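Local coordinates for major capsid protein (Human herpesvirus 1, PDB 1NO7), which builds the shell of the herpesvirus capsid, its upper domain, the fragment described here, probably forming the outward-projecting part of each capsomer, at residues 39-43 / 108-114; 457-463 / 477-483; 186-192 / 223-228; 193-197 / 443-447; 374-378 / 514-519. One frame throughout, in Å; residues are numbered along the deposited sequence.

Contacts 1 and 2 lie together, their centres 12 Å apart, with Val41, Leu108 and Pro109 packing on Phe479 of strand 478-483. Contact 5, centred about 20 Å from contact 2, touches it where Leu483 meets Thr377, so two separate three-stranded antiparallel sheets come together there. Contacts 3 and 4, 11 Å apart between centres, sit on the opposite side of the chain's centre from contacts 1 and 2; they lie on the successive helices 188-193 and 195-208, and their segments alternate along the chain. Contact 1 closes first, whereas contact 2 forms wholly between the two segments of contact 5. Distant parts of the sequence are thus gathered into one alpha-plus-beta upper domain.

Contact 1 (39-43 / 108-114); sequences AYVAA and LPGGDVP
Tyr40 is the bump and segment 108-114 the hollow in this loop-to-loop contact, in which neither partner is a regular helix or strand. The chain from Leu108 to Pro114 bends through two glycines into an open hook, and the phenol ring enters it with its hydroxyl leading. The side chain departs anti to the backbone N (chi1 -161°), which swings the ring out of line with segment 39-43 and into the hook. Pro114 closes one side: its CG lies over a ring face, 3.7 Å from the centroid and 27° off the normal, a CH-pi contact. The methyl CD1 of Leu108 approaches the ring obliquely, 3.8 Å from Tyr40 CD1. That same methyl also reaches Val41, lying 3.9 Å from its CB at the notch between the two residues, although this poorly ordered leucine is placed less surely. Farther along, Ala43 sets its CB against the backbone of the hook, 3.8 Å from Gly110 CA. Most of the contact is apolar packing. Backbone bonding of Ala42 to Pro542 and a bond from Arg62 to the carbonyl of Pro114 tie the two loops to other parts of the fold. Val41, Leu108 and Pro109 rest together on Phe479 of strand 478-483. Where the glycine bend passes Ala42, Gly111 O receives a CA-H...O contact from Ala42 CA at 3.2 Å.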
# COMPACT_ATOMS: atom_id res chain seq x y z
N ALA A 39 -12.20 -18.51 -2.90
CA ALA A 39 -13.42 -18.34 -3.67
C ALA A 39 -14.42 -17.32 -3.17
O ALA A 39 -15.04 -16.62 -3.97
CB ALA A 39 -14.12 -19.69 -3.82
N TYR A 40 -14.57 -17.22 -1.85
CA TYR A 40 -15.53 -16.28 -1.25
C TYR A 40 -15.06 -14.84 -1.08
O TYR A 40 -13.87 -14.56 -0.96
CB TYR A 40 -15.98 -16.80 0.11
CG TYR A 40 -17.26 -16.18 0.59
CD1 TYR A 40 -18.40 -16.18 -0.22
CD2 TYR A 40 -17.38 -15.67 1.88
CE1 TYR A 40 -19.62 -15.71 0.25
CE2 TYR A 40 -18.60 -15.19 2.36
CZ TYR A 40 -19.72 -15.22 1.54
OH TYR A 40 -20.94 -14.79 2.02
N VAL A 41 -16.02 -13.92 -1.07
CA VAL A 41 -15.72 -12.50 -0.90
C VAL A 41 -16.79 -11.84 -0.02
O VAL A 41 -17.94 -11.66 -0.44
CB VAL A 41 -15.66 -11.75 -2.27
CG1 VAL A 41 -15.86 -10.23 -2.07
CG2 VAL A 41 -14.30 -12.01 -2.93
N ALA A 42 -16.38 -11.49 1.20
CA ALA A 42 -17.27 -10.86 2.18
C ALA A 42 -17.44 -9.35 1.96
O ALA A 42 -16.79 -8.74 1.09
CB ALA A 42 -16.74 -11.12 3.60
N ALA A 43 -18.34 -8.76 2.74
CA ALA A 43 -18.59 -7.33 2.65
C ALA A 43 -18.11 -6.66 3.94
O ALA A 43 -18.18 -7.24 5.03
CB ALA A 43 -20.07 -7.08 2.43
N LEU A 108 -21.97 -13.22 -4.40
CA LEU A 108 -20.61 -12.94 -3.94
C LEU A 108 -20.33 -11.63 -3.22
O LEU A 108 -19.76 -11.64 -2.13
CB LEU A 108 -19.61 -13.09 -5.09
CG LEU A 108 -18.75 -14.35 -5.03
CD1 LEU A 108 -18.12 -14.45 -3.64
CD2 LEU A 108 -19.59 -15.59 -5.31
N PRO A 109 -20.73 -10.48 -3.80
CA PRO A 109 -20.47 -9.20 -3.13
C PRO A 109 -20.56 -9.16 -1.60
O PRO A 109 -19.68 -8.60 -0.94
CB PRO A 109 -21.45 -8.22 -3.81
CG PRO A 109 -22.43 -9.13 -4.58
CD PRO A 109 -21.56 -10.28 -5.01
N GLY A 110 -21.60 -9.78 -1.03
CA GLY A 110 -21.76 -9.78 0.42
C GLY A 110 -21.54 -11.10 1.16
O GLY A 110 -20.75 -11.94 0.72
N GLY A 111 -22.22 -11.26 2.30
CA GLY A 111 -22.11 -12.47 3.09
C GLY A 111 -20.93 -12.50 4.05
O GLY A 111 -19.81 -12.16 3.67
N ASP A 112 -21.17 -12.92 5.29
CA ASP A 112 -20.12 -13.01 6.32
C ASP A 112 -19.31 -14.29 6.24
O ASP A 112 -18.08 -14.29 6.44
CB ASP A 112 -20.73 -12.92 7.72
CG ASP A 112 -20.47 -11.59 8.39
OD1 ASP A 112 -19.29 -11.23 8.55
OD2 ASP A 112 -21.45 -10.90 8.76
N VAL A 113 -20.00 -15.39 5.94
CA VAL A 113 -19.38 -16.70 5.82
C VAL A 113 -20.12 -17.47 4.71
O VAL A 113 -21.32 -17.28 4.51
CB VAL A 113 -19.47 -17.48 7.14
CG1 VAL A 113 -18.28 -18.41 7.29
CG2 VAL A 113 -19.56 -16.51 8.32
N PRO A 114 -19.41 -18.34 3.97
CA PRO A 114 -20.00 -19.12 2.88
C PRO A 114 -21.09 -20.08 3.34
O PRO A 114 -20.82 -21.04 4.06
CB PRO A 114 -18.80 -19.89 2.31
CG PRO A 114 -17.66 -18.99 2.62
CD PRO A 114 -17.96 -18.55 4.03

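Contact 2 (457-463 / 477-483); sequences ALLCSAA and RIFDGAL
Arg477 grips Ser461 at one end of an antiparallel beta hairpin with a long connecting loop, its strands 457-462 and 478-483 running at 154° to each other. The long side chain bends at chi3 (81°) and brings its guanidinium back over the neighbouring strand. There NH1 donates to Ser461 OG at 2.9 Å and NH2 to the same oxygen at 3.3 Å, the hydroxyl lying in the guanidinium plane. Ala462 CA lies 3.5 Å above one face of the guanidinium, toward its rim. NH2 also forms a salt bridge with Asp303, and Ser461 OG has a further, weak bond with Arg305 O, which links the pair to residues 303-305 as well. Toward the other end, Leu458 donates its backbone N to Ala482 O at 2.7 Å and stands beside Ala482, while its side chain packs on Leu292 of helix 290-296. Along the strands the hydrogen-bonded pairs Cys460-Asp480 and, next to Arg477, Ala462-Ile478 each exchange two backbone bonds. The carboxylate of Asp480 turns elsewhere, accepting from Ser551 N. Strand 307-308 flanks 457-462 on its other edge, making 457-462 the central strand of a three-stranded sheet. At the far end, the non-hydrogen-bonded pair Ala457-Leu483 is closed by Leu483 CD2, 3.6 Å from Ala457 CA.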
# COMPACT_ATOMS: atom_id res chain seq x y z
N ALA A 457 -11.42 0.52 5.77
CA ALA A 457 -11.26 -0.65 4.89
C ALA A 457 -12.12 -0.43 3.64
O ALA A 457 -13.32 -0.18 3.72
CB ALA A 457 -11.71 -1.93 5.60
N LEU A 458 -11.49 -0.52 2.47
CA LEU A 458 -12.20 -0.28 1.22
C LEU A 458 -12.31 -1.50 0.30
O LEU A 458 -11.30 -2.12 -0.07
CB LEU A 458 -11.51 0.87 0.47
CG LEU A 458 -12.34 2.13 0.22
CD1 LEU A 458 -13.05 2.54 1.50
CD2 LEU A 458 -11.42 3.24 -0.30
N LEU A 459 -13.55 -1.85 -0.06
CA LEU A 459 -13.80 -2.97 -0.97
C LEU A 459 -14.51 -2.43 -2.20
O LEU A 459 -15.69 -2.06 -2.13
CB LEU A 459 -14.68 -4.04 -0.31
CG LEU A 459 -15.06 -5.18 -1.28
CD1 LEU A 459 -13.79 -5.96 -1.65
CD2 LEU A 459 -16.10 -6.12 -0.65
N CYS A 460 -13.81 -2.37 -3.32
CA CYS A 460 -14.42 -1.86 -4.55
C CYS A 460 -14.57 -2.99 -5.58
O CYS A 460 -14.08 -4.11 -5.35
CB CYS A 460 -13.57 -0.71 -5.10
SG CYS A 460 -11.79 -0.99 -4.98
N SER A 461 -15.26 -2.73 -6.69
CA SER A 461 -15.45 -3.76 -7.71
C SER A 461 -16.11 -3.31 -9.00
O SER A 461 -16.59 -2.18 -9.10
CB SER A 461 -16.29 -4.89 -7.14
OG SER A 461 -17.61 -4.44 -6.85
N ALA A 462 -16.18 -4.23 -9.96
CA ALA A 462 -16.78 -3.96 -11.27
C ALA A 462 -16.63 -5.12 -12.26
O ALA A 462 -15.83 -6.05 -12.04
CB ALA A 462 -16.19 -2.69 -11.88
N ALA A 463 -17.41 -5.07 -13.33
CA ALA A 463 -17.35 -6.06 -14.38
C ALA A 463 -16.23 -5.58 -15.30
O ALA A 463 -15.93 -4.39 -15.36
CB ALA A 463 -18.67 -6.13 -15.13
N ARG A 477 -17.85 -10.60 -11.07
CA ARG A 477 -17.19 -9.30 -11.13
C ARG A 477 -15.88 -9.34 -10.39
O ARG A 477 -15.66 -10.17 -9.51
CB ARG A 477 -18.11 -8.21 -10.57
CG ARG A 477 -19.29 -7.89 -11.49
CD ARG A 477 -20.52 -7.33 -10.78
NE ARG A 477 -20.43 -5.90 -10.49
CZ ARG A 477 -19.71 -5.37 -9.51
NH1 ARG A 477 -19.01 -6.15 -8.70
NH2 ARG A 477 -19.70 -4.06 -9.33
N ILE A 478 -14.99 -8.42 -10.77
CA ILE A 478 -13.67 -8.33 -10.17
C ILE A 478 -13.69 -7.61 -8.83
O ILE A 478 -14.32 -6.55 -8.70
CB ILE A 478 -12.73 -7.58 -11.10
CG1 ILE A 478 -12.73 -8.26 -12.47
CG2 ILE A 478 -11.33 -7.55 -10.51
CD1 ILE A 478 -12.02 -7.47 -13.55
N PHE A 479 -13.03 -8.17 -7.84
CA PHE A 479 -12.98 -7.54 -6.53
C PHE A 479 -11.57 -7.15 -6.13
O PHE A 479 -10.62 -7.91 -6.33
CB PHE A 479 -13.55 -8.45 -5.44
CG PHE A 479 -15.02 -8.63 -5.54
CD1 PHE A 479 -15.82 -7.58 -5.96
CD2 PHE A 479 -15.61 -9.83 -5.18
CE1 PHE A 479 -17.20 -7.72 -6.03
CE2 PHE A 479 -16.99 -9.99 -5.25
CZ PHE A 479 -17.79 -8.93 -5.67
N ASP A 480 -11.47 -5.97 -5.53
CA ASP A 480 -10.19 -5.44 -5.09
C ASP A 480 -10.33 -4.68 -3.77
O ASP A 480 -11.28 -3.92 -3.57
CB ASP A 480 -9.62 -4.52 -6.17
CG ASP A 480 -9.44 -5.23 -7.51
OD1 ASP A 480 -8.63 -6.18 -7.58
OD2 ASP A 480 -10.13 -4.84 -8.48
N GLY A 481 -9.38 -4.92 -2.87
CA GLY A 481 -9.40 -4.25 -1.58
C GLY A 481 -8.47 -3.04 -1.58
O GLY A 481 -7.80 -2.75 -2.58
N ALA A 482 -8.44 -2.33 -0.45
CA ALA A 482 -7.60 -1.16 -0.30
C ALA A 482 -7.89 -0.48 1.04
O ALA A 482 -8.99 -0.61 1.58
CB ALA A 482 -7.83 -0.16 -1.45
N LEU A 483 -6.89 0.21 1.58
CA LEU A 483 -7.05 0.92 2.85
C LEU A 483 -6.96 2.42 2.64
O LEU A 483 -6.09 2.91 1.89
CB LEU A 483 -5.99 0.46 3.84
CG LEU A 483 -6.22 -1.00 4.19
CD1 LEU A 483 -5.20 -1.46 5.21
CD2 LEU A 483 -7.66 -1.18 4.70

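Contact 3 (186-192 / 223-228); sequences GSEHVFC and YVVTYL
Phe191 is wedged among four residues of segment 223-228 and forms the apolar centre of this helix-to-helix contact. Its CG is anti to the backbone N (chi1 175°), which carries the ring across to segment 223-228. Tyr223 CB lies over one face, 3.5 Å from the ring centroid and 22° off the normal, whereas the two aromatic rings themselves meet obliquely, without stacking. Tyr227 comes to the ring edge, with its CD1 3.8 Å from Phe191 CE2. Val224 CG2 and Leu228 CD2 fill in around the far end, the latter 4.0 Å from CE2. The next residue, Cys192, makes an oblique sulfur-aromatic contact through SG with the Tyr227 ring, 4.1 Å from its centroid. Polar groups border this core. The hydroxyl of Tyr223 donates to Gly186 O at 2.7 Å, just ahead of Ser187, whose OG caps helix 188-193 by accepting from Val190 N at 3.1 Å. Glu188 extends past Tyr223, crossing it obliquely, toward Tyr227 and puts OE2 2.7 Å from the Tyr227 OH, while its OE1 forms a salt bridge with Arg351. Helix 195-208, the next in the chain after 188-193, backs the apolar centre, with Val198 against Phe191, Val199 against Leu228 and Ile202 against Val224. Helix 234-256 also borders segment 223-228, its Tyr240 touching Val224 and Val225.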
# COMPACT_ATOMS: atom_id res chain seq x y z
N GLY A 186 -0.09 11.74 4.22
CA GLY A 186 -0.22 12.05 2.81
C GLY A 186 -0.38 13.56 2.60
O GLY A 186 -0.20 14.05 1.50
N SER A 187 -0.72 14.30 3.66
CA SER A 187 -0.86 15.76 3.55
C SER A 187 0.43 16.47 3.12
O SER A 187 1.47 16.35 3.77
CB SER A 187 -1.35 16.35 4.87
OG SER A 187 -1.57 17.75 4.74
N GLU A 188 0.34 17.18 2.00
CA GLU A 188 1.48 17.92 1.47
C GLU A 188 1.67 19.13 2.38
O GLU A 188 2.79 19.46 2.79
CB GLU A 188 1.16 18.38 0.04
CG GLU A 188 2.33 18.98 -0.70
CD GLU A 188 2.08 19.03 -2.20
OE1 GLU A 188 1.69 17.98 -2.76
OE2 GLU A 188 2.26 20.11 -2.82
N HIS A 189 0.55 19.77 2.70
CA HIS A 189 0.50 20.93 3.60
C HIS A 189 1.31 20.60 4.85
O HIS A 189 2.24 21.32 5.22
CB HIS A 189 -0.96 21.22 3.95
CG HIS A 189 -1.17 22.33 4.94
ND1 HIS A 189 -0.63 23.59 4.77
CD2 HIS A 189 -1.91 22.38 6.07
CE1 HIS A 189 -1.04 24.37 5.76
NE2 HIS A 189 -1.82 23.66 6.56
N VAL A 190 0.95 19.47 5.48
CA VAL A 190 1.66 19.07 6.69
C VAL A 190 3.07 18.63 6.42
O VAL A 190 3.95 18.85 7.22
CB VAL A 190 0.94 17.94 7.41
CG1 VAL A 190 1.76 17.53 8.64
CG2 VAL A 190 -0.48 18.39 7.81
N PHE A 191 3.31 17.94 5.31
CA PHE A 191 4.69 17.53 5.06
C PHE A 191 5.51 18.81 5.08
O PHE A 191 6.62 18.82 5.60
CB PHE A 191 4.86 16.86 3.69
CG PHE A 191 6.29 16.54 3.37
CD1 PHE A 191 6.91 15.43 3.94
CD2 PHE A 191 7.02 17.36 2.53
CE1 PHE A 191 8.27 15.14 3.69
CE2 PHE A 191 8.37 17.10 2.26
CZ PHE A 191 9.00 15.98 2.85
N CYS A 192 4.95 19.88 4.54
CA CYS A 192 5.68 21.13 4.52
C CYS A 192 5.94 21.68 5.92
O CYS A 192 7.04 22.18 6.19
CB CYS A 192 4.94 22.15 3.65
SG CYS A 192 5.22 21.84 1.89
N TYR A 223 7.28 14.07 -2.23
CA TYR A 223 7.70 15.35 -1.64
C TYR A 223 9.23 15.46 -1.48
O TYR A 223 9.87 16.35 -2.06
CB TYR A 223 7.05 15.47 -0.27
CG TYR A 223 5.55 15.28 -0.33
CD1 TYR A 223 4.85 14.79 0.77
CD2 TYR A 223 4.83 15.67 -1.46
CE1 TYR A 223 3.45 14.70 0.75
CE2 TYR A 223 3.44 15.58 -1.49
CZ TYR A 223 2.75 15.11 -0.38
OH TYR A 223 1.37 15.10 -0.37
N VAL A 224 9.81 14.57 -0.69
CA VAL A 224 11.26 14.53 -0.50
C VAL A 224 12.03 14.79 -1.81
O VAL A 224 13.23 15.11 -1.82
CB VAL A 224 11.68 13.16 0.06
CG1 VAL A 224 13.21 13.05 0.15
CG2 VAL A 224 11.02 12.96 1.42
N VAL A 225 11.35 14.61 -2.93
CA VAL A 225 11.98 14.86 -4.21
C VAL A 225 11.58 16.27 -4.62
O VAL A 225 12.43 17.07 -5.02
CB VAL A 225 11.50 13.83 -5.27
CG1 VAL A 225 11.73 14.37 -6.68
CG2 VAL A 225 12.25 12.51 -5.09
N THR A 226 10.29 16.58 -4.50
CA THR A 226 9.78 17.90 -4.85
C THR A 226 10.54 19.00 -4.11
O THR A 226 11.26 19.78 -4.72
CB THR A 226 8.29 18.05 -4.48
OG1 THR A 226 7.53 17.06 -5.18
CG2 THR A 226 7.79 19.43 -4.85
N TYR A 227 10.66 18.83 -2.90
CA TYR A 227 11.22 19.87 -2.02
C TYR A 227 12.30 20.20 -1.00
O TYR A 227 12.44 21.38 -0.62
CB TYR A 227 10.20 20.50 -1.04
CG TYR A 227 8.74 20.48 -1.03
CD1 TYR A 227 7.71 19.86 -0.31
CD2 TYR A 227 8.39 21.32 -2.09
CE1 TYR A 227 6.36 20.06 -0.66
CE2 TYR A 227 7.05 21.53 -2.44
CZ TYR A 227 6.04 20.89 -1.73
OH TYR A 227 4.73 21.04 -2.12
N LEU A 228 13.04 19.16 -0.65
CA LEU A 228 14.14 19.43 0.31
C LEU A 228 15.37 19.32 -0.58
O LEU A 228 16.31 18.58 -0.30
CB LEU A 228 14.05 18.01 1.01
CG LEU A 228 12.76 17.50 1.68
CD1 LEU A 228 13.16 16.34 2.58
CD2 LEU A 228 12.04 18.57 2.50

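Contact 4 (193-197 / 443-447); sequences ALARL and TLQVL
Leu194 and Leu444 meet methyl to methyl in the buried half of this contact, their CD2 atoms 3.3 Å apart and their side chains crossing at about a right angle. Leu197, a turn further along helix 195-208, joins from the side, its CD2 3.9 Å from the same methyl of Leu444. Leu444 CG stands beside the backbone N, anti to the carbonyl carbon (chi1 -69°), a placement that brings its CD2 up to both leucines. Leu447 adds a more distant touch, its CD2 4.2 Å from Leu194 CD2. The other half is more open to solvent and rests on few atoms. Here Ala193 CB meets the methyls of Val446, 4.0 Å from CG1, the place of CG2 being doubtful, and Thr443 turns its hydroxyl to Leu197, with OG1 3.8 Å from Leu197 CB. No hydrogen bond links the segments. On this outer side the exposed Arg196 pairs instead with Asp437 in a salt bridge. Inward, the leucines run into two further helices: Leu180 of helix 176-183 touches both Leu197 and Leu444, and Ala183 touches Leu447, while Leu389 of helix 382-389 packs on Leu444 and, with Tyr386, on Leu447. The junction of helices 188-193 and 195-208 is thereby seated against the turn that follows helix 438-442.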
# COMPACT_ATOMS: atom_id res chain seq x y z
N ALA A 193 4.96 21.58 6.80
CA ALA A 193 5.16 22.06 8.16
C ALA A 193 6.37 21.34 8.76
O ALA A 193 7.46 21.91 8.88
CB ALA A 193 3.93 21.79 9.02
N LEU A 194 6.18 20.07 9.11
CA LEU A 194 7.24 19.26 9.70
C LEU A 194 8.46 19.10 8.79
O LEU A 194 9.39 18.33 9.10
CB LEU A 194 6.70 17.88 10.08
CG LEU A 194 5.54 17.91 11.09
CD1 LEU A 194 4.28 18.39 10.38
CD2 LEU A 194 5.30 16.53 11.68
N ALA A 195 8.47 19.83 7.67
CA ALA A 195 9.57 19.77 6.72
C ALA A 195 10.92 19.80 7.44
O ALA A 195 11.79 18.96 7.17
CB ALA A 195 9.49 20.94 5.73
N ARG A 196 11.10 20.74 8.36
CA ARG A 196 12.36 20.84 9.10
C ARG A 196 12.61 19.50 9.80
O ARG A 196 13.63 18.83 9.59
CB ARG A 196 12.29 21.95 10.14
CG ARG A 196 13.58 22.15 10.92
CD ARG A 196 13.32 22.84 12.26
NE ARG A 196 14.48 22.76 13.14
CZ ARG A 196 15.56 23.53 13.03
NH1 ARG A 196 15.62 24.46 12.09
NH2 ARG A 196 16.59 23.35 13.85
N LEU A 197 11.63 19.12 10.62
CA LEU A 197 11.70 17.88 11.38
C LEU A 197 12.12 16.71 10.52
O LEU A 197 13.06 15.97 10.86
CB LEU A 197 10.33 17.57 11.98
CG LEU A 197 10.21 16.21 12.65
CD1 LEU A 197 11.44 15.95 13.51
CD2 LEU A 197 8.93 16.18 13.50
N THR A 443 7.48 21.43 16.07
CA THR A 443 6.61 21.63 14.89
C THR A 443 5.38 20.72 14.96
O THR A 443 4.36 20.99 14.31
CB THR A 443 7.36 21.37 13.57
OG1 THR A 443 8.27 20.29 13.76
CG2 THR A 443 8.13 22.62 13.13
N LEU A 444 5.49 19.66 15.75
CA LEU A 444 4.38 18.72 15.91
C LEU A 444 3.13 19.42 16.45
O LEU A 444 2.09 18.80 16.63
CB LEU A 444 4.75 17.56 16.84
CG LEU A 444 5.78 16.54 16.34
CD1 LEU A 444 5.90 15.43 17.39
CD2 LEU A 444 5.37 15.96 14.98
N GLN A 445 3.23 20.72 16.72
CA GLN A 445 2.07 21.42 17.23
C GLN A 445 1.04 21.49 16.10
O GLN A 445 -0.17 21.60 16.34
CB GLN A 445 2.44 22.83 17.71
CG GLN A 445 3.53 22.88 18.79
CD GLN A 445 3.60 24.22 19.53
OE1 GLN A 445 2.78 24.50 20.42
NE2 GLN A 445 4.56 25.06 19.15
N VAL A 446 1.52 21.40 14.86
CA VAL A 446 0.65 21.48 13.70
C VAL A 446 -0.46 20.42 13.67
O VAL A 446 -1.62 20.73 13.36
CB VAL A 446 1.45 21.35 12.38
CG1 VAL A 446 0.54 21.67 11.22
CG2 VAL A 446 2.65 22.28 12.39
N LEU A 447 -0.09 19.17 13.98
CA LEU A 447 -1.02 18.04 13.97
C LEU A 447 -2.41 18.32 14.51
O LEU A 447 -3.39 17.74 14.03
CB LEU A 447 -0.43 16.84 14.72
CG LEU A 447 1.02 16.50 14.37
CD1 LEU A 447 1.31 15.07 14.82
CD2 LEU A 447 1.27 16.65 12.87

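Contact 5 (374-378 / 514-519); sequences RCCTA and FAGADH
Phe514 and Thr377 pack through one methyl group, Thr377 CG2. The phenylalanine CB begins 3.4 Å from Thr377 CG2. CG then passes the same methyl at 3.7 Å, and CD1 at 3.5 Å; the methyl is oblique to the ring. From there the ring leads away from segment 374-378 and reaches Pro284. Thr377 offers the methyl because its hydroxyl occupies the position between backbone N and carbonyl carbon (chi1 77°), where OG1 has weak hydrogen bonds with Leu508 O and Val510 N. A backbone bond joins the two segments beside this pair: Gly516 N donates to Cys375 O at 3.0 Å, nearly straight at 166° but well above the carbonyl plane. Cys376 lies next to it, its CB 3.8 Å from Ala515 CA, with SG loosely at the edge of the His519 ring. Gly516 is the N-cap residue of helix 517-521, and Cys376 begins strand 376-380, the middle strand of an antiparallel sheet between 486-489 and 505-507. The arrangement is a long-range strand-helix contact of an alpha-plus-beta fold, the helix start laid against the start of the sheet's central strand.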
# COMPACT_ATOMS: atom_id res chain seq x y z
N ARG A 374 8.00 -9.82 1.88
CA ARG A 374 8.22 -9.71 3.32
C ARG A 374 7.82 -8.29 3.72
O ARG A 374 8.67 -7.41 3.77
CB ARG A 374 9.69 -9.91 3.68
CG ARG A 374 10.33 -11.17 3.12
CD ARG A 374 11.82 -11.21 3.46
NE ARG A 374 12.49 -9.96 3.10
CZ ARG A 374 12.64 -9.51 1.85
NH1 ARG A 374 12.16 -10.23 0.83
NH2 ARG A 374 13.23 -8.35 1.61
N CYS A 375 6.53 -8.08 4.00
CA CYS A 375 6.02 -6.76 4.39
C CYS A 375 4.51 -6.83 4.36
O CYS A 375 3.96 -7.73 3.72
CB CYS A 375 6.48 -5.67 3.43
SG CYS A 375 5.48 -5.62 1.96
N CYS A 376 3.83 -5.87 4.99
CA CYS A 376 2.36 -5.93 5.04
C CYS A 376 1.62 -4.63 5.38
O CYS A 376 2.07 -3.84 6.23
CB CYS A 376 1.96 -7.00 6.05
SG CYS A 376 0.47 -6.57 6.96
N THR A 377 0.46 -4.43 4.74
CA THR A 377 -0.35 -3.24 4.98
C THR A 377 -1.05 -3.35 6.31
O THR A 377 -1.45 -4.45 6.72
CB THR A 377 -1.42 -3.03 3.89
OG1 THR A 377 -2.53 -3.92 4.09
CG2 THR A 377 -0.81 -3.28 2.53
N ALA A 378 -1.20 -2.20 6.98
CA ALA A 378 -1.86 -2.15 8.28
C ALA A 378 -2.60 -0.83 8.50
O ALA A 378 -2.25 0.21 7.91
CB ALA A 378 -0.82 -2.34 9.41
N PHE A 514 0.76 -8.05 -0.10
CA PHE A 514 1.24 -7.47 1.15
C PHE A 514 0.59 -8.18 2.33
O PHE A 514 -0.52 -7.82 2.76
CB PHE A 514 0.84 -6.00 1.20
CG PHE A 514 0.79 -5.32 -0.14
CD1 PHE A 514 -0.41 -4.78 -0.60
CD2 PHE A 514 1.96 -5.12 -0.88
CE1 PHE A 514 -0.45 -4.03 -1.79
CE2 PHE A 514 1.93 -4.36 -2.08
CZ PHE A 514 0.72 -3.81 -2.53
N ALA A 515 1.24 -9.21 2.87
CA ALA A 515 0.65 -9.91 4.00
C ALA A 515 1.65 -10.77 4.75
O ALA A 515 1.27 -11.84 5.29
CB ALA A 515 -0.53 -10.76 3.53
N GLY A 516 2.90 -10.31 4.80
CA GLY A 516 3.96 -11.03 5.50
C GLY A 516 3.44 -11.84 6.68
O GLY A 516 2.71 -11.33 7.53
N ALA A 517 3.79 -13.12 6.71
CA ALA A 517 3.34 -13.99 7.79
C ALA A 517 3.66 -13.30 9.11
O ALA A 517 2.76 -12.99 9.90
CB ALA A 517 4.05 -15.34 7.72
N ASP A 518 4.95 -13.06 9.32
CA ASP A 518 5.47 -12.42 10.53
C ASP A 518 4.62 -11.27 11.11
O ASP A 518 4.39 -11.21 12.32
CB ASP A 518 6.89 -11.93 10.27
CG ASP A 518 7.77 -13.04 9.75
OD1 ASP A 518 7.92 -14.05 10.47
OD2 ASP A 518 8.29 -12.91 8.62
N HIS A 519 4.14 -10.37 10.26
CA HIS A 519 3.31 -9.30 10.76
C HIS A 519 1.99 -9.83 11.30
O HIS A 519 1.58 -9.50 12.43
CB HIS A 519 3.06 -8.28 9.67
CG HIS A 519 4.32 -7.68 9.16
ND1 HIS A 519 4.34 -6.71 8.18
CD2 HIS A 519 5.61 -7.91 9.49
CE1 HIS A 519 5.60 -6.37 7.93
NE2 HIS A 519 6.39 -7.09 8.71